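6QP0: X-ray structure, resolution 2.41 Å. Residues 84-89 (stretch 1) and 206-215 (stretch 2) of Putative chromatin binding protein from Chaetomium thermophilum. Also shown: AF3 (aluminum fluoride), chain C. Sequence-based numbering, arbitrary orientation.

Stretch 1 (84-89) SRSVYD
Stretch 2 206-215: SNWENLVFRY

The carbonyl oxygen of Y88 has two close neighbours of opposite character: R214 NH2 donates a short hydrogen bond to Y88 O (2.5 Å, N-H...O angle 133°), while N207 OD1, another acceptor, lies 3.0 Å from Y88 O without bonding to it. The guanidinium approaches this carbonyl edge-on, near its own plane, and supplies positive charge beside the crowded oxygens. In stretch 2, S206 to F213 are the last turns of a helix that begins earlier in the chain, with i+4 to i backbone hydrogen bonds such as L211 N to N207 O (3.1 Å); R214 is the first residue to leave helical torsions (phi/psi -97/15). Stretch 1 enters extended at S84 (-67/151), makes a 3-10 turn over R85-V87 with phi near -70 and psi between -8 and -17, and continues through Y88 at -91/14. Its i+3 to i bonds are long and weak, as in Y88 N to R85 O (3.5 Å). The backbones come nearest at D89 and N207, with CA atoms 5.5 Å apart.

N207, L211 and R214, four and then three residues apart, point CA-to-CB toward stretch 1. N207 is buried, with chi1 t (-176°) and chi2 35°; its ND2 gives a weak hydrogen bond to R85 O (2.8 Å, 122°), so the short amide reaches the turn's backbone. R214 adopts p, t, t with chi4 -83°, an extended arm that carries its NH2 back to Y88.

Y88 is buried, with chi1 m (-59°) and chi2 -76°. Its CB points toward the helix, but the end of the side chain leads away, and its hydroxyl is bonded elsewhere in the structure. Y88 CB packs 3.9 Å from L211 CD1, an apolar contact beside the polar cluster; L211 has an off-well chi1 of -101° and chi2 t. R214 NH2 also lies at the edge of the Y88 ring, 3.4 Å from Y88 CB. D89 (chi1 m, -75°; chi2 -66°) is exposed; its CA-to-CB bond points sideways, but the end of its side chain comes nearer, with D89 OD1 3.1 Å from N207 CB.

R85 joins this contact to the ligand. Its carbonyl accepts from N207, while its side chain (m, t, t, chi4 77°) leads away from the helix to the aluminum fluoride, where R85 NH2 donates to AF3 F2 (2.7 Å, 165°) and R85 NE adds a weak bond to AF3 F2 (3.4 Å). The interface is small, burying 259 Å² in all, with Y88 and N207 contributing 76 Å² each.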

# COMPACT_ATOMS: atom_id res chain seq x y z
N SER A 84 -4.39 -10.61 8.93
CA SER A 84 -3.39 -10.44 9.97
C SER A 84 -1.99 -10.38 9.37
O SER A 84 -1.72 -10.95 8.31
CB SER A 84 -3.48 -11.59 10.98
OG SER A 84 -2.62 -11.36 12.08
N ARG A 85 -1.10 -9.67 10.06
CA ARG A 85 0.28 -9.52 9.61
C ARG A 85 1.05 -10.83 9.64
O ARG A 85 2.15 -10.90 9.07
CB ARG A 85 1.00 -8.49 10.46
CG ARG A 85 0.45 -7.08 10.33
CD ARG A 85 0.86 -6.21 11.51
NE ARG A 85 0.50 -4.81 11.32
CZ ARG A 85 -0.73 -4.33 11.46
NH1 ARG A 85 -1.73 -5.13 11.80
NH2 ARG A 85 -0.97 -3.04 11.26
N SER A 86 0.51 -11.87 10.28
CA SER A 86 1.21 -13.14 10.39
C SER A 86 1.19 -13.96 9.11
O SER A 86 1.89 -14.98 9.03
CB SER A 86 0.62 -13.97 11.54
OG SER A 86 -0.79 -14.06 11.41
N VAL A 87 0.41 -13.55 8.10
CA VAL A 87 0.40 -14.25 6.83
C VAL A 87 1.75 -14.16 6.12
O VAL A 87 2.02 -14.94 5.20
CB VAL A 87 -0.71 -13.71 5.92
CG1 VAL A 87 -2.08 -13.90 6.56
CG2 VAL A 87 -0.47 -12.24 5.58
N TYR A 88 2.60 -13.22 6.52
CA TYR A 88 3.85 -12.95 5.83
C TYR A 88 5.03 -13.76 6.36
O TYR A 88 6.18 -13.46 6.03
CB TYR A 88 4.17 -11.45 5.91
CG TYR A 88 3.07 -10.61 5.29
CD1 TYR A 88 2.95 -10.52 3.91
CD2 TYR A 88 2.16 -9.92 6.07
CE1 TYR A 88 1.95 -9.76 3.33
CE2 TYR A 88 1.16 -9.16 5.51
CZ TYR A 88 1.06 -9.08 4.13
OH TYR A 88 0.06 -8.33 3.56
N ASP A 89 4.76 -14.79 7.16
CA ASP A 89 5.82 -15.67 7.66
C ASP A 89 6.14 -16.75 6.63
O ASP A 89 7.21 -17.36 6.67
CB ASP A 89 5.40 -16.31 8.98
CG ASP A 89 5.47 -15.34 10.15
OD1 ASP A 89 6.59 -14.92 10.50
OD2 ASP A 89 4.41 -15.00 10.71
N SER A 206 10.57 -11.74 14.27
CA SER A 206 11.01 -12.63 13.19
C SER A 206 10.33 -12.27 11.88
O SER A 206 10.99 -12.12 10.84
CB SER A 206 10.71 -14.09 13.57
OG SER A 206 11.13 -14.99 12.55
N ASN A 207 9.00 -12.13 11.90
CA ASN A 207 8.27 -11.78 10.68
C ASN A 207 8.68 -10.40 10.17
O ASN A 207 8.72 -10.17 8.95
CB ASN A 207 6.77 -11.81 10.94
CG ASN A 207 5.95 -11.53 9.69
OD1 ASN A 207 6.34 -11.93 8.59
ND2 ASN A 207 4.83 -10.85 9.84
N TRP A 208 8.99 -9.47 11.07
CA TRP A 208 9.32 -8.11 10.67
C TRP A 208 10.65 -8.07 9.93
O TRP A 208 10.75 -7.49 8.84
CB TRP A 208 9.36 -7.20 11.91
CG TRP A 208 9.39 -5.74 11.60
CD1 TRP A 208 8.33 -4.89 11.58
CD2 TRP A 208 10.54 -4.96 11.26
NE1 TRP A 208 8.75 -3.62 11.26
CE2 TRP A 208 10.11 -3.64 11.05
CE3 TRP A 208 11.90 -5.25 11.11
CZ2 TRP A 208 10.98 -2.61 10.71
CZ3 TRP A 208 12.76 -4.23 10.77
CH2 TRP A 208 12.30 -2.93 10.57
N GLU A 209 11.69 -8.68 10.50
CA GLU A 209 13.01 -8.64 9.88
C GLU A 209 12.99 -9.28 8.50
O GLU A 209 13.48 -8.70 7.52
CB GLU A 209 14.05 -9.32 10.77
CG GLU A 209 14.31 -8.63 12.10
CD GLU A 209 14.83 -7.22 11.94
OE1 GLU A 209 14.89 -6.48 12.95
OE2 GLU A 209 15.19 -6.84 10.80
N ASN A 210 12.44 -10.50 8.40
CA ASN A 210 12.42 -11.20 7.12
C ASN A 210 11.63 -10.43 6.07
O ASN A 210 11.95 -10.51 4.88
CB ASN A 210 11.85 -12.60 7.30
CG ASN A 210 12.61 -13.42 8.34
OD1 ASN A 210 12.01 -14.01 9.24
ND2 ASN A 210 13.93 -13.44 8.22
N LEU A 211 10.60 -9.68 6.48
CA LEU A 211 9.84 -8.88 5.53
C LEU A 211 10.71 -7.79 4.91
O LEU A 211 10.72 -7.62 3.68
CB LEU A 211 8.62 -8.25 6.22
CG LEU A 211 7.28 -8.93 5.98
CD1 LEU A 211 6.20 -8.26 6.82
CD2 LEU A 211 6.90 -8.90 4.51
N VAL A 212 11.45 -7.05 5.73
CA VAL A 212 12.33 -6.01 5.20
C VAL A 212 13.34 -6.61 4.24
O VAL A 212 13.58 -6.09 3.15
CB VAL A 212 13.03 -5.25 6.34
CG1 VAL A 212 13.99 -4.22 5.76
CG2 VAL A 212 12.02 -4.60 7.26
N PHE A 213 13.98 -7.71 4.65
CA PHE A 213 15.01 -8.33 3.82
C PHE A 213 14.49 -8.62 2.42
O PHE A 213 15.21 -8.41 1.43
CB PHE A 213 15.52 -9.61 4.48
CG PHE A 213 16.23 -10.54 3.53
CD1 PHE A 213 17.58 -10.36 3.25
CD2 PHE A 213 15.56 -11.58 2.91
CE1 PHE A 213 18.23 -11.20 2.37
CE2 PHE A 213 16.21 -12.42 2.03
CZ PHE A 213 17.55 -12.23 1.76
N ARG A 214 13.25 -9.11 2.30
CA ARG A 214 12.70 -9.52 1.01
C ARG A 214 11.84 -8.43 0.37
O ARG A 214 11.09 -8.72 -0.58
CB ARG A 214 11.90 -10.81 1.16
CG ARG A 214 10.51 -10.70 1.80
CD ARG A 214 9.82 -12.06 1.77
NE ARG A 214 8.48 -12.04 2.34
CZ ARG A 214 8.21 -12.13 3.64
NH1 ARG A 214 9.20 -12.23 4.52
NH2 ARG A 214 6.95 -12.11 4.06
N TYR A 215 11.93 -7.19 0.85
CA TYR A 215 11.23 -6.09 0.19
C TYR A 215 11.92 -5.76 -1.13
O TYR A 215 13.15 -5.72 -1.21
CB TYR A 215 11.19 -4.85 1.09
CG TYR A 215 10.45 -3.68 0.47
CD1 TYR A 215 9.10 -3.49 0.68
CD2 TYR A 215 11.12 -2.76 -0.34
CE1 TYR A 215 8.42 -2.43 0.11
CE2 TYR A 215 10.45 -1.69 -0.91
CZ TYR A 215 9.10 -1.53 -0.68
OH TYR A 215 8.44 -0.47 -1.25
AL AF3 C . 1.32 -1.80 9.20
F1 AF3 C . 0.02 -1.21 8.26
F2 AF3 C . 1.31 -1.58 10.89
F3 AF3 C . 2.81 -2.17 8.44